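Local coordinates for RNA pseudouridylate synthase domain-containing protein 1 (Homo sapiens, PDB 5VBB), which probably acts as an RluA-family pseudouridine synthase, binding RNA and converting selected uridines to pseudouridine, at residues S144-V149 with V164-L169; A210-I215 with A253-P258; H116-N121 with T170-Q175. All coordinates share one frame; numbering follows the deposited sequence.

Contact 1 of 3, residues S144-V149 with V164-L169; sequences SLTDLV and VLLKPL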
ATOM      1  N   SER A 144      11.582   9.325   7.380  1.00 33.06           N
ATOM      2  CA  SER A 144      10.768   8.882   6.269  1.00 31.81           C
ATOM      3  C   SER A 144      11.582   8.565   5.069  1.00 34.39           C
ATOM      4  O   SER A 144      12.477   9.336   4.723  1.00 35.69           O
ATOM      5  CB  SER A 144       9.743   9.961   5.925  1.00 37.14           C
ATOM      6  OG  SER A 144       9.030  10.436   7.058  1.00 41.19           O
ATOM      7  N   LEU A 145      11.270   7.461   4.408  1.00 30.51           N
ATOM      8  CA  LEU A 145      11.968   7.093   3.183  1.00 32.72           C
ATOM      9  C   LEU A 145      11.103   6.172   2.344  1.00 34.54           C
ATOM     10  O   LEU A 145      10.765   5.063   2.786  1.00 32.59           O
ATOM     11  CB  LEU A 145      13.286   6.412   3.481  1.00 34.48           C
ATOM     12  CG  LEU A 145      14.159   6.050   2.239  1.00 42.16           C
ATOM     13  CD1 LEU A 145      14.437   7.226   1.388  1.00 44.55           C
ATOM     14  CD2 LEU A 145      15.437   5.546   2.664  1.00 45.17           C
ATOM     15  N   THR A 146      10.791   6.615   1.127  1.00 31.73           N
ATOM     16  CA  THR A 146      10.030   5.863   0.138  1.00 32.21           C
ATOM     17  C   THR A 146      10.820   5.800  -1.146  1.00 38.10           C
ATOM     18  O   THR A 146      11.197   6.836  -1.710  1.00 39.01           O
ATOM     19  CB  THR A 146       8.646   6.474  -0.190  1.00 36.25           C
ATOM     20  OG1 THR A 146       7.856   6.554   0.971  1.00 36.34           O
ATOM     21  CG2 THR A 146       7.874   5.634  -1.204  1.00 35.99           C
ATOM     22  N   ASP A 147      11.079   4.597  -1.591  1.00 33.32           N
ATOM     23  CA  ASP A 147      11.723   4.342  -2.866  1.00 34.57           C
ATOM     24  C   ASP A 147      10.637   4.132  -3.925  1.00 35.37           C
ATOM     25  O   ASP A 147       9.799   3.249  -3.787  1.00 35.69           O
ATOM     26  CB  ASP A 147      12.609   3.125  -2.729  1.00 37.34           C
ATOM     27  CG  ASP A 147      13.372   2.716  -3.956  1.00 47.99           C
ATOM     28  OD1 ASP A 147      13.747   3.600  -4.743  1.00 46.46           O
ATOM     29  OD2 ASP A 147      13.687   1.516  -4.076  1.00 56.95           O
ATOM     30  N   LEU A 148      10.650   4.934  -4.964  1.00 34.17           N
ATOM     31  CA  LEU A 148       9.626   4.895  -6.025  1.00 31.66           C
ATOM     32  C   LEU A 148      10.307   4.490  -7.329  1.00 36.36           C
ATOM     33  O   LEU A 148      11.222   5.185  -7.770  1.00 37.17           O
ATOM     34  CB  LEU A 148       9.004   6.296  -6.170  1.00 31.66           C
ATOM     35  CG  LEU A 148       7.878   6.523  -7.190  1.00 33.18           C
ATOM     36  CD1 LEU A 148       7.031   7.700  -6.797  1.00 34.97           C
ATOM     37  CD2 LEU A 148       8.408   6.801  -8.634  1.00 34.92           C
ATOM     38  N   VAL A 149       9.790   3.466  -7.993  1.00 33.11           N
ATOM     39  CA  VAL A 149      10.265   2.993  -9.298  1.00 33.70           C
ATOM     40  C   VAL A 149       9.086   3.132 -10.305  1.00 37.07           C
ATOM     41  O   VAL A 149       8.004   2.547 -10.108  1.00 35.75           O
ATOM     42  CB  VAL A 149      10.774   1.523  -9.199  1.00 36.10           C
ATOM     43  CG1 VAL A 149      11.233   1.001 -10.556  1.00 37.72           C
ATOM     44  CG2 VAL A 149      11.916   1.405  -8.188  1.00 36.12           C
ATOM     45  N   VAL A 164       3.438   2.809 -10.682  1.00 34.50           N
ATOM     46  CA  VAL A 164       4.685   2.740  -9.939  1.00 33.78           C
ATOM     47  C   VAL A 164       4.721   1.611  -8.955  1.00 36.16           C
ATOM     48  O   VAL A 164       3.678   1.152  -8.486  1.00 33.75           O
ATOM     49  CB  VAL A 164       4.978   4.070  -9.188  1.00 37.58           C
ATOM     50  CG1 VAL A 164       4.949   5.268 -10.130  1.00 37.21           C
ATOM     51  CG2 VAL A 164       3.995   4.283  -8.032  1.00 37.29           C
ATOM     52  N   LEU A 165       5.952   1.243  -8.560  1.00 32.27           N
ATOM     53  CA  LEU A 165       6.227   0.321  -7.465  1.00 33.55           C
ATOM     54  C   LEU A 165       6.786   1.215  -6.343  1.00 36.02           C
ATOM     55  O   LEU A 165       7.701   2.016  -6.594  1.00 36.72           O
ATOM     56  CB  LEU A 165       7.257  -0.730  -7.883  1.00 34.98           C
ATOM     57  CG  LEU A 165       7.693  -1.786  -6.836  1.00 39.66           C
ATOM     58  CD1 LEU A 165       6.551  -2.660  -6.438  1.00 41.86           C
ATOM     59  CD2 LEU A 165       8.752  -2.663  -7.390  1.00 45.54           C
ATOM     60  N   LEU A 166       6.261   1.080  -5.123  1.00 31.84           N
ATOM     61  CA  LEU A 166       6.697   1.862  -3.970  1.00 31.53           C
ATOM     62  C   LEU A 166       7.207   0.967  -2.903  1.00 33.85           C
ATOM     63  O   LEU A 166       6.499   0.048  -2.500  1.00 33.41           O
ATOM     64  CB  LEU A 166       5.550   2.687  -3.412  1.00 32.04           C
ATOM     65  CG  LEU A 166       4.944   3.699  -4.396  1.00 36.30           C
ATOM     66  CD1 LEU A 166       3.579   4.091  -3.991  1.00 36.03           C
ATOM     67  CD2 LEU A 166       5.829   4.892  -4.576  1.00 35.53           C
ATOM     68  N   LYS A 167       8.424   1.207  -2.418  1.00 33.78           N
ATOM     69  CA  LYS A 167       8.985   0.410  -1.330  1.00 33.09           C
ATOM     70  C   LYS A 167       9.294   1.354  -0.178  1.00 37.20           C
ATOM     71  O   LYS A 167      10.268   2.110  -0.233  1.00 37.82           O
ATOM     72  CB  LYS A 167      10.228  -0.321  -1.796  1.00 36.29           C
ATOM     73  CG  LYS A 167      10.744  -1.340  -0.777  1.00 48.35           C
ATOM     74  CD  LYS A 167      12.083  -1.861  -1.186  1.00 60.31           C
ATOM     75  CE  LYS A 167      12.698  -2.693  -0.108  1.00 61.78           C
ATOM     76  NZ  LYS A 167      14.040  -3.170  -0.509  1.00 85.26           N
ATOM     77  N   PRO A 168       8.444   1.391   0.851  1.00 34.44           N
ATOM     78  CA  PRO A 168       8.774   2.235   1.999  1.00 35.57           C
ATOM     79  C   PRO A 168       9.807   1.548   2.886  1.00 40.10           C
ATOM     80  O   PRO A 168       9.712   0.346   3.091  1.00 40.50           O
ATOM     81  CB  PRO A 168       7.458   2.362   2.741  1.00 37.93           C
ATOM     82  CG  PRO A 168       6.679   1.105   2.423  1.00 40.62           C
ATOM     83  CD  PRO A 168       7.229   0.586   1.093  1.00 36.14           C
ATOM     84  N   LEU A 169      10.766   2.299   3.407  1.00 36.19           N
ATOM     85  CA  LEU A 169      11.723   1.776   4.377  1.00 35.30           C
ATOM     86  C   LEU A 169      11.381   2.276   5.761  1.00 38.37           C
ATOM     87  O   LEU A 169      12.117   1.986   6.677  1.00 38.55           O
ATOM     88  CB  LEU A 169      13.155   2.140   3.995  1.00 34.97           C
ATOM     89  CG  LEU A 169      13.621   1.497   2.674  1.00 40.38           C
ATOM     90  CD1 LEU A 169      15.020   1.926   2.318  1.00 41.52           C
ATOM     91  CD2 LEU A 169      13.574  -0.029   2.760  1.00 45.11           C
TER

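Contact 2 of 3, residues A210-I215 with A253-P258; sequences AFYLRI and ALRATP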
ATOM      1  N   ALA A 210      -1.220  -2.920  -1.528  1.00 32.84           N
ATOM      2  CA  ALA A 210      -0.086  -3.541  -0.820  1.00 32.02           C
ATOM      3  C   ALA A 210       0.184  -4.838  -1.544  1.00 36.91           C
ATOM      4  O   ALA A 210      -0.571  -5.790  -1.441  1.00 37.92           O
ATOM      5  CB  ALA A 210      -0.445  -3.765   0.644  1.00 31.99           C
ATOM      6  N   PHE A 211       1.263  -4.863  -2.291  1.00 33.88           N
ATOM      7  CA  PHE A 211       1.592  -5.923  -3.229  1.00 34.59           C
ATOM      8  C   PHE A 211       2.484  -7.006  -2.672  1.00 34.91           C
ATOM      9  O   PHE A 211       2.146  -8.175  -2.775  1.00 37.07           O
ATOM     10  CB  PHE A 211       2.271  -5.240  -4.430  1.00 38.18           C
ATOM     11  CG  PHE A 211       2.809  -6.122  -5.518  1.00 40.93           C
ATOM     12  CD1 PHE A 211       1.949  -6.897  -6.292  1.00 45.70           C
ATOM     13  CD2 PHE A 211       4.130  -6.019  -5.912  1.00 43.62           C
ATOM     14  CE1 PHE A 211       2.417  -7.560  -7.431  1.00 46.53           C
ATOM     15  CE2 PHE A 211       4.609  -6.751  -6.978  1.00 48.41           C
ATOM     16  CZ  PHE A 211       3.746  -7.470  -7.768  1.00 46.11           C
ATOM     17  N   TYR A 212       3.600  -6.638  -2.064  1.00 32.20           N
ATOM     18  CA  TYR A 212       4.604  -7.560  -1.589  1.00 32.45           C
ATOM     19  C   TYR A 212       4.734  -7.420  -0.082  1.00 34.50           C
ATOM     20  O   TYR A 212       4.724  -6.306   0.439  1.00 32.93           O
ATOM     21  CB  TYR A 212       5.935  -7.280  -2.297  1.00 34.45           C
ATOM     22  CG  TYR A 212       7.045  -8.197  -1.843  1.00 33.57           C
ATOM     23  CD1 TYR A 212       7.178  -9.480  -2.367  1.00 35.72           C
ATOM     24  CD2 TYR A 212       7.961  -7.789  -0.879  1.00 34.23           C
ATOM     25  CE1 TYR A 212       8.134 -10.366  -1.864  1.00 37.79           C
ATOM     26  CE2 TYR A 212       8.945  -8.647  -0.408  1.00 35.04           C
ATOM     27  CZ  TYR A 212       9.055  -9.920  -0.925  1.00 36.71           C
ATOM     28  OH  TYR A 212      10.061 -10.708  -0.427  1.00 39.01           O
ATOM     29  N   LEU A 213       4.798  -8.540   0.615  1.00 31.66           N
ATOM     30  CA  LEU A 213       4.945  -8.529   2.070  1.00 33.36           C
ATOM     31  C   LEU A 213       5.801  -9.718   2.490  1.00 36.64           C
ATOM     32  O   LEU A 213       5.580 -10.819   2.025  1.00 37.95           O
ATOM     33  CB  LEU A 213       3.561  -8.554   2.739  1.00 32.86           C
ATOM     34  CG  LEU A 213       3.485  -8.712   4.278  1.00 36.46           C
ATOM     35  CD1 LEU A 213       3.967  -7.440   4.987  1.00 35.68           C
ATOM     36  CD2 LEU A 213       2.041  -9.067   4.710  1.00 37.27           C
ATOM     37  N   ARG A 214       6.833  -9.481   3.281  1.00 31.68           N
ATOM     38  CA  ARG A 214       7.711 -10.528   3.774  1.00 31.23           C
ATOM     39  C   ARG A 214       7.902 -10.295   5.252  1.00 37.67           C
ATOM     40  O   ARG A 214       8.367  -9.224   5.617  1.00 35.47           O
ATOM     41  CB  ARG A 214       9.053 -10.506   3.065  1.00 34.54           C
ATOM     42  CG  ARG A 214       9.908 -11.748   3.353  1.00 38.90           C
ATOM     43  CD  ARG A 214      11.399 -11.470   3.199  1.00 43.94           C
ATOM     44  NE  ARG A 214      11.732 -10.959   1.878  1.00 60.01           N
ATOM     45  CZ  ARG A 214      12.898 -10.421   1.521  1.00 61.89           C
ATOM     46  NH1 ARG A 214      13.890 -10.317   2.399  1.00 45.06           N
ATOM     47  NH2 ARG A 214      13.079  -9.988   0.287  1.00 49.71           N
ATOM     48  N   ILE A 215       7.532 -11.294   6.102  1.00 36.75           N
ATOM     49  CA  ILE A 215       7.615 -11.212   7.553  1.00 37.15           C
ATOM     50  C   ILE A 215       8.512 -12.414   7.970  1.00 41.99           C
ATOM     51  O   ILE A 215       8.059 -13.551   7.956  1.00 41.75           O
ATOM     52  CB  ILE A 215       6.216 -11.262   8.180  1.00 41.27           C
ATOM     53  CG1 ILE A 215       5.274 -10.185   7.528  1.00 41.47           C
ATOM     54  CG2 ILE A 215       6.318 -11.091   9.706  1.00 42.96           C
ATOM     55  CD1 ILE A 215       3.848 -10.267   7.910  1.00 39.87           C
ATOM     56  N   ALA A 253      13.920  -8.987  -7.866  1.00 36.31           N
ATOM     57  CA  ALA A 253      14.885  -8.223  -7.062  1.00 34.67           C
ATOM     58  C   ALA A 253      14.396  -8.041  -5.622  1.00 39.38           C
ATOM     59  O   ALA A 253      15.184  -8.171  -4.680  1.00 39.53           O
ATOM     60  CB  ALA A 253      15.194  -6.866  -7.702  1.00 36.02           C
ATOM     61  N   LEU A 254      13.101  -7.827  -5.443  1.00 38.20           N
ATOM     62  CA  LEU A 254      12.508  -7.714  -4.104  1.00 39.16           C
ATOM     63  C   LEU A 254      12.734  -8.964  -3.310  1.00 40.95           C
ATOM     64  O   LEU A 254      13.197  -8.889  -2.188  1.00 41.40           O
ATOM     65  CB  LEU A 254      10.980  -7.495  -4.187  1.00 39.14           C
ATOM     66  CG  LEU A 254      10.476  -6.078  -4.244  1.00 44.41           C
ATOM     67  CD1 LEU A 254       9.011  -6.065  -4.525  1.00 44.52           C
ATOM     68  CD2 LEU A 254      10.707  -5.338  -2.894  1.00 45.16           C
ATOM     69  N   ARG A 255      12.437 -10.116  -3.907  1.00 38.30           N
ATOM     70  CA  ARG A 255      12.547 -11.444  -3.254  1.00 38.81           C
ATOM     71  C   ARG A 255      13.953 -11.746  -2.806  1.00 43.80           C
ATOM     72  O   ARG A 255      14.147 -12.313  -1.717  1.00 44.11           O
ATOM     73  CB  ARG A 255      12.052 -12.550  -4.209  1.00 36.45           C
ATOM     74  CG  ARG A 255      10.550 -12.500  -4.476  1.00 39.97           C
ATOM     75  CD  ARG A 255      10.091 -13.619  -5.427  1.00 49.45           C
ATOM     76  NE  ARG A 255       8.683 -13.984  -5.210  1.00 56.01           N
ATOM     77  CZ  ARG A 255       7.772 -14.246  -6.153  1.00 78.29           C
ATOM     78  NH1 ARG A 255       6.531 -14.565  -5.812  1.00 59.24           N
ATOM     79  NH2 ARG A 255       8.093 -14.184  -7.443  1.00 76.88           N
ATOM     80  N   ALA A 256      14.950 -11.329  -3.622  1.00 39.61           N
ATOM     81  CA  ALA A 256      16.378 -11.553  -3.332  1.00 39.43           C
ATOM     82  C   ALA A 256      16.987 -10.535  -2.398  1.00 45.37           C
ATOM     83  O   ALA A 256      18.109 -10.767  -1.929  1.00 45.00           O
ATOM     84  CB  ALA A 256      17.171 -11.559  -4.614  1.00 39.59           C
ATOM     85  N   THR A 257      16.287  -9.439  -2.091  1.00 40.30           N
ATOM     86  CA  THR A 257      16.851  -8.432  -1.191  1.00 40.23           C
ATOM     87  C   THR A 257      16.931  -8.944   0.244  1.00 45.62           C
ATOM     88  O   THR A 257      15.957  -9.476   0.747  1.00 43.64           O
ATOM     89  CB  THR A 257      16.065  -7.120  -1.256  1.00 52.65           C
ATOM     90  OG1 THR A 257      16.045  -6.678  -2.618  1.00 54.48           O
ATOM     91  CG2 THR A 257      16.696  -6.013  -0.405  1.00 53.87           C
ATOM     92  N   PRO A 258      18.066  -8.776   0.948  1.00 46.34           N
ATOM     93  CA  PRO A 258      18.125  -9.227   2.349  1.00 46.45           C
ATOM     94  C   PRO A 258      17.082  -8.545   3.251  1.00 46.85           C
ATOM     95  O   PRO A 258      16.636  -7.431   2.959  1.00 42.08           O
ATOM     96  CB  PRO A 258      19.562  -8.851   2.782  1.00 49.11           C
ATOM     97  CG  PRO A 258      20.314  -8.684   1.529  1.00 54.86           C
ATOM     98  CD  PRO A 258      19.358  -8.205   0.508  1.00 50.24           C
TER

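Contact 3 of 3, residues H116-N121 with T170-Q175; sequences HAIGRN and TGRTHQ. With SO4 (sulfate ion), chain D; SO4 (sulfate ion), chain C.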
ATOM      1  N   HIS A 116      11.634  13.299   2.306  1.00 39.99           N
ATOM      2  CA  HIS A 116      11.076  14.386   3.126  1.00 43.29           C
ATOM      3  C   HIS A 116      10.428  13.791   4.351  1.00 42.89           C
ATOM      4  O   HIS A 116       9.667  12.832   4.230  1.00 38.39           O
ATOM      5  CB  HIS A 116       9.986  15.180   2.396  1.00 47.69           C
ATOM      6  CG  HIS A 116      10.421  15.935   1.179  1.00 54.30           C
ATOM      7  ND1 HIS A 116      11.724  16.365   1.015  1.00 58.36           N
ATOM      8  CD2 HIS A 116       9.690  16.316   0.108  1.00 57.47           C
ATOM      9  CE1 HIS A 116      11.744  16.996  -0.150  1.00 58.85           C
ATOM     10  NE2 HIS A 116      10.541  16.967  -0.738  1.00 58.36           N
ATOM     11  N   ALA A 117      10.716  14.364   5.520  1.00 40.95           N
ATOM     12  CA  ALA A 117      10.172  13.887   6.786  1.00 38.68           C
ATOM     13  C   ALA A 117       8.657  14.170   6.833  1.00 41.91           C
ATOM     14  O   ALA A 117       8.209  15.152   6.255  1.00 40.99           O
ATOM     15  CB  ALA A 117      10.895  14.545   7.951  1.00 38.74           C
ATOM     16  N   ILE A 118       7.896  13.275   7.497  1.00 37.62           N
ATOM     17  CA  ILE A 118       6.444  13.332   7.628  1.00 36.25           C
ATOM     18  C   ILE A 118       6.098  13.622   9.063  1.00 40.71           C
ATOM     19  O   ILE A 118       6.566  12.938   9.949  1.00 41.75           O
ATOM     20  CB  ILE A 118       5.791  12.030   7.112  1.00 37.19           C
ATOM     21  CG1 ILE A 118       6.118  11.875   5.619  1.00 36.54           C
ATOM     22  CG2 ILE A 118       4.262  12.038   7.335  1.00 39.91           C
ATOM     23  CD1 ILE A 118       5.617  10.612   4.914  1.00 33.36           C
ATOM     24  N   GLY A 119       5.313  14.663   9.275  1.00 40.56           N
ATOM     25  CA  GLY A 119       4.801  15.025  10.584  1.00 41.27           C
ATOM     26  C   GLY A 119       3.293  14.974  10.583  1.00 44.64           C
ATOM     27  O   GLY A 119       2.666  14.606   9.583  1.00 40.48           O
ATOM     28  N   ARG A 120       2.694  15.359  11.702  1.00 45.72           N
ATOM     29  CA  ARG A 120       1.243  15.383  11.827  1.00 46.16           C
ATOM     30  C   ARG A 120       0.778  16.836  11.667  1.00 50.19           C
ATOM     31  O   ARG A 120       1.455  17.796  12.055  1.00 47.04           O
ATOM     32  CB  ARG A 120       0.789  14.700  13.125  1.00 50.46           C
ATOM     33  CG  ARG A 120       0.723  13.189  12.898  1.00 63.31           C
ATOM     34  CD  ARG A 120       0.742  12.338  14.151  1.00 67.35           C
ATOM     35  NE  ARG A 120       0.630  10.910  13.824  1.00 65.15           N
ATOM     36  CZ  ARG A 120      -0.499  10.266  13.523  1.00 73.36           C
ATOM     37  NH1 ARG A 120      -1.662  10.912  13.500  1.00 57.40           N
ATOM     38  NH2 ARG A 120      -0.475   8.968  13.243  1.00 64.33           N
ATOM     39  N   ASN A 121      -0.329  16.977  10.948  1.00 49.34           N
ATOM     40  CA  ASN A 121      -0.870  18.261  10.589  1.00 50.85           C
ATOM     41  C   ASN A 121      -1.650  18.825  11.782  1.00 57.82           C
ATOM     42  O   ASN A 121      -2.582  18.181  12.269  1.00 57.24           O
ATOM     43  CB  ASN A 121      -1.787  18.090   9.369  1.00 53.87           C
ATOM     44  CG  ASN A 121      -1.884  19.294   8.494  1.00 76.16           C
ATOM     45  OD1 ASN A 121      -1.603  20.421   8.908  1.00 77.04           O
ATOM     46  ND2 ASN A 121      -2.304  19.075   7.257  1.00 67.82           N
ATOM     47  N   THR A 170      10.296   3.050   5.905  1.00 33.83           N
ATOM     48  CA  THR A 170       9.818   3.545   7.192  1.00 34.69           C
ATOM     49  C   THR A 170       8.314   3.286   7.222  1.00 37.91           C
ATOM     50  O   THR A 170       7.746   2.926   6.195  1.00 35.72           O
ATOM     51  CB  THR A 170      10.159   4.985   7.394  1.00 36.90           C
ATOM     52  OG1 THR A 170       9.634   5.713   6.311  1.00 32.70           O
ATOM     53  CG2 THR A 170      11.655   5.224   7.505  1.00 39.86           C
ATOM     54  N   GLY A 171       7.689   3.480   8.377  1.00 35.62           N
ATOM     55  CA  GLY A 171       6.281   3.201   8.567  1.00 35.68           C
ATOM     56  C   GLY A 171       5.439   4.380   8.995  1.00 39.65           C
ATOM     57  O   GLY A 171       4.577   4.225   9.849  1.00 38.38           O
ATOM     58  N   ARG A 172       5.591   5.538   8.363  1.00 34.97           N
ATOM     59  CA  ARG A 172       4.808   6.715   8.793  1.00 33.73           C
ATOM     60  C   ARG A 172       3.356   6.531   8.405  1.00 36.00           C
ATOM     61  O   ARG A 172       3.089   5.903   7.404  1.00 33.60           O
ATOM     62  CB  ARG A 172       5.343   8.015   8.161  1.00 33.88           C
ATOM     63  CG  ARG A 172       6.827   8.274   8.328  1.00 35.79           C
ATOM     64  CD  ARG A 172       7.112   8.998   9.634  1.00 35.77           C
ATOM     65  NE  ARG A 172       6.775   8.146  10.782  1.00 40.36           N
ATOM     66  CZ  ARG A 172       7.512   7.138  11.245  1.00 54.15           C
ATOM     67  NH1 ARG A 172       7.092   6.426  12.284  1.00 41.78           N
ATOM     68  NH2 ARG A 172       8.681   6.838  10.679  1.00 37.24           N
ATOM     69  N   THR A 173       2.428   7.135   9.129  1.00 34.07           N
ATOM     70  CA  THR A 173       1.005   7.039   8.767  1.00 34.39           C
ATOM     71  C   THR A 173       0.788   7.695   7.403  1.00 36.90           C
ATOM     72  O   THR A 173       1.400   8.710   7.125  1.00 37.02           O
ATOM     73  CB  THR A 173       0.147   7.671   9.871  1.00 44.27           C
ATOM     74  OG1 THR A 173       0.224   6.847  11.029  1.00 43.94           O
ATOM     75  CG2 THR A 173      -1.326   7.868   9.441  1.00 44.50           C
ATOM     76  N   HIS A 174       0.027   7.060   6.510  1.00 34.76           N
ATOM     77  CA  HIS A 174      -0.239   7.560   5.144  1.00 34.86           C
ATOM     78  C   HIS A 174       1.051   7.928   4.370  1.00 37.09           C
ATOM     79  O   HIS A 174       1.020   8.787   3.489  1.00 34.94           O
ATOM     80  CB  HIS A 174      -1.166   8.766   5.184  1.00 36.02           C
ATOM     81  CG  HIS A 174      -2.452   8.552   5.920  1.00 39.60           C
ATOM     82  ND1 HIS A 174      -3.157   9.617   6.431  1.00 41.73           N
ATOM     83  CD2 HIS A 174      -3.116   7.411   6.213  1.00 40.75           C
ATOM     84  CE1 HIS A 174      -4.250   9.103   6.979  1.00 41.36           C
ATOM     85  NE2 HIS A 174      -4.254   7.781   6.895  1.00 40.81           N
ATOM     86  N   GLN A 175       2.178   7.298   4.703  1.00 34.15           N
ATOM     87  CA  GLN A 175       3.475   7.637   4.092  1.00 32.60           C
ATOM     88  C   GLN A 175       3.483   7.724   2.595  1.00 36.88           C
ATOM     89  O   GLN A 175       3.949   8.709   2.034  1.00 36.08           O
ATOM     90  CB  GLN A 175       4.517   6.603   4.464  1.00 34.46           C
ATOM     91  CG  GLN A 175       5.871   6.910   3.860  1.00 34.03           C
ATOM     92  CD  GLN A 175       7.024   6.256   4.556  1.00 39.26           C
ATOM     93  OE1 GLN A 175       7.082   6.161   5.792  1.00 34.31           O
ATOM     94  NE2 GLN A 175       7.979   5.784   3.787  1.00 33.70           N
TER
HETATM   95  S   SO4 D 303       3.513   8.313  12.613  1.00 49.49           S
HETATM   96  O1  SO4 D 303       3.246   9.440  13.502  1.00 52.31           O
HETATM   97  O2  SO4 D 303       4.518   7.415  13.220  1.00 51.62           O
HETATM   98  O3  SO4 D 303       3.941   8.796  11.290  1.00 43.47           O
HETATM   99  O4  SO4 D 303       2.290   7.590  12.434  1.00 51.10           O
HETATM  100  S   SO4 C 302       9.681   3.496  11.402  1.00 78.41           S
HETATM  101  O1  SO4 C 302      10.594   4.507  10.872  1.00 78.56           O
HETATM  102  O2  SO4 C 302       9.642   3.614  12.837  1.00 78.48           O
HETATM  103  O3  SO4 C 302       8.340   3.713  10.944  1.00 81.17           O
HETATM  104  O4  SO4 C 302      10.116   2.170  10.989  1.00 81.34           O

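Contact 1 of 3, residues S144-V149 with V164-L169
Leu148 and Leu166 sit opposite one another as a non-hydrogen-bonded antiparallel pair, their side chains extending alongside each other in a common direction. Leu148 can be followed outward: its CB is 3.8 Å from CD2 of Leu166, its CG comes to 3.7 Å from that same methyl, and its CD1 is also in contact with it, so that a single methyl touches three carbons of Leu148. The other branch turns elsewhere, Leu148 CD2 reaching CG1 of Val164 at 4.1 Å. Thr146 adds its CG2 to Leu166 CD2 at 4.0 Å, while its OG1 is hydrogen-bonded to His179. Helix 175-182 covers this face, with Leu176 on Thr146 and Cys180 on Leu166. The segments belong to the beta hairpin of strands 146-156 and 159-168; residues 146-149 and 164-168 run antiparallel at 164°, within the large antiparallel sheet of the pseudouridine synthase fold. Paired backbone bonds join Asp147 to Lys167 and Val149 to Leu165, and a further nearly straight one, 2.8 Å from Leu169 N to Leu145 O, continues the pairing past the strands. On the face bearing Asp147, the carboxylate forms a salt bridge with Arg111. The extended chain of Lys167 leads away instead, its NZ remaining 5.9 Å from Asp147 OD2.

Contact 2 of 3, residues A210-I215 with A253-P258
Tyr212 overlaps Leu254, whose CB lies over one face of the ring and whose CD1 is 4.0 Å from Tyr212 CG; the two side chains run past one another with opposed directions. Arg255 adds its aliphatic part, CG standing 4.1 Å from Tyr212 CE1. Beyond the ring, Arg214 grips the phenol oxygen side-on, with NE 2.9 Å from Tyr212 OH and NH2 joining in, the oxygen lying almost in the guanidinium plane. A bend at chi3 (-57°) turns NE toward that hydroxyl, which is also hydrogen-bonded to Glu223. The contact thus lays the C-terminal part of helix 247-256 and the residues after it against strand 208-216, where a classic beta bulge sets Phe211 and Tyr212 together opposite Ala98 of strand 96-104. The far end of the guanidinium takes hold of one backbone oxygen end-on: NH1 is 2.8 Å and NH2 3.0 Å from Thr257 O, which lies close to the guanidinium plane. NH1 also forms a salt bridge with Asp259. An alanine in place of Arg214 would probably leave the Thr257 carbonyl without this pair of donors and the Asp259 carboxylate without its mate. Thr257 in turn bonds through OG1 to Ala253 O at 2.7 Å, tying the departing chain back to the helix.

Contact 3 of 3, residues H116-N121 with T170-Q175
Two successive bends in Arg172, at chi2 (-87°) and chi3 (65°), place first CD beside the carbonyl oxygen of Ile118 and then NE toward a sulfate ion, while Arg120, extended from CG to NE, reaches the same ion from strand 118-121. Beneath these charges the contact is apolar: Ile118 CB meets Arg172 CG at 4.1 Å, and Ile118 CD1 packs 3.8 Å from Gln175 CA. Arg120 NE gives sulfate O1 a nearly straight bond of 3.0 Å, Arg172 NH1 holds O2 at 2.9 Å, and Thr173 binds with its backbone N as well as with OG1, which is 2.6 Å from O4. Arg172 NH2 turns to a second sulfate, whose O1 it meets at 3.0 Å, and also bonds the Pro143 carbonyl; Gly171 N is hydrogen-bonded to O3 of that second ion. Behind, Gln175 OE1 accepts from Thr170 OG1 and Arg172 N; Arg172 to Gln175 form a type II beta turn, with His174 at the helix N-cap. Both sulfates probably come from the crystallisation liquor, yet such a cluster of arginine and backbone donors, with Thr173 about 6 Å from the probable active-site Asp67 between side chains, is consistent with a place for RNA phosphates.

Overall arrangement
Contacts 1 and 2 both reach the seven-stranded antiparallel sheet, with centres 12 Å apart, and they meet where Lys167 packs on Leu254 and Thr257, and Leu165 on Phe211. Contact 3 opens first along the chain and encloses contact 1 in sequence; its loop 170-175 leaves the hairpin of contact 1 and enters helix 175-182. Their centres are 13 Å apart, and Thr146 with Gln175 and Leu145 with Thr170 probably hydrogen-bond across them. Contact 2 follows later, its centre 22 Å from that of contact 3 and not touching it. One hairpin therefore connects the sulfate-binding loop near the probable active site with the C-terminal helix packed farther along the sheet.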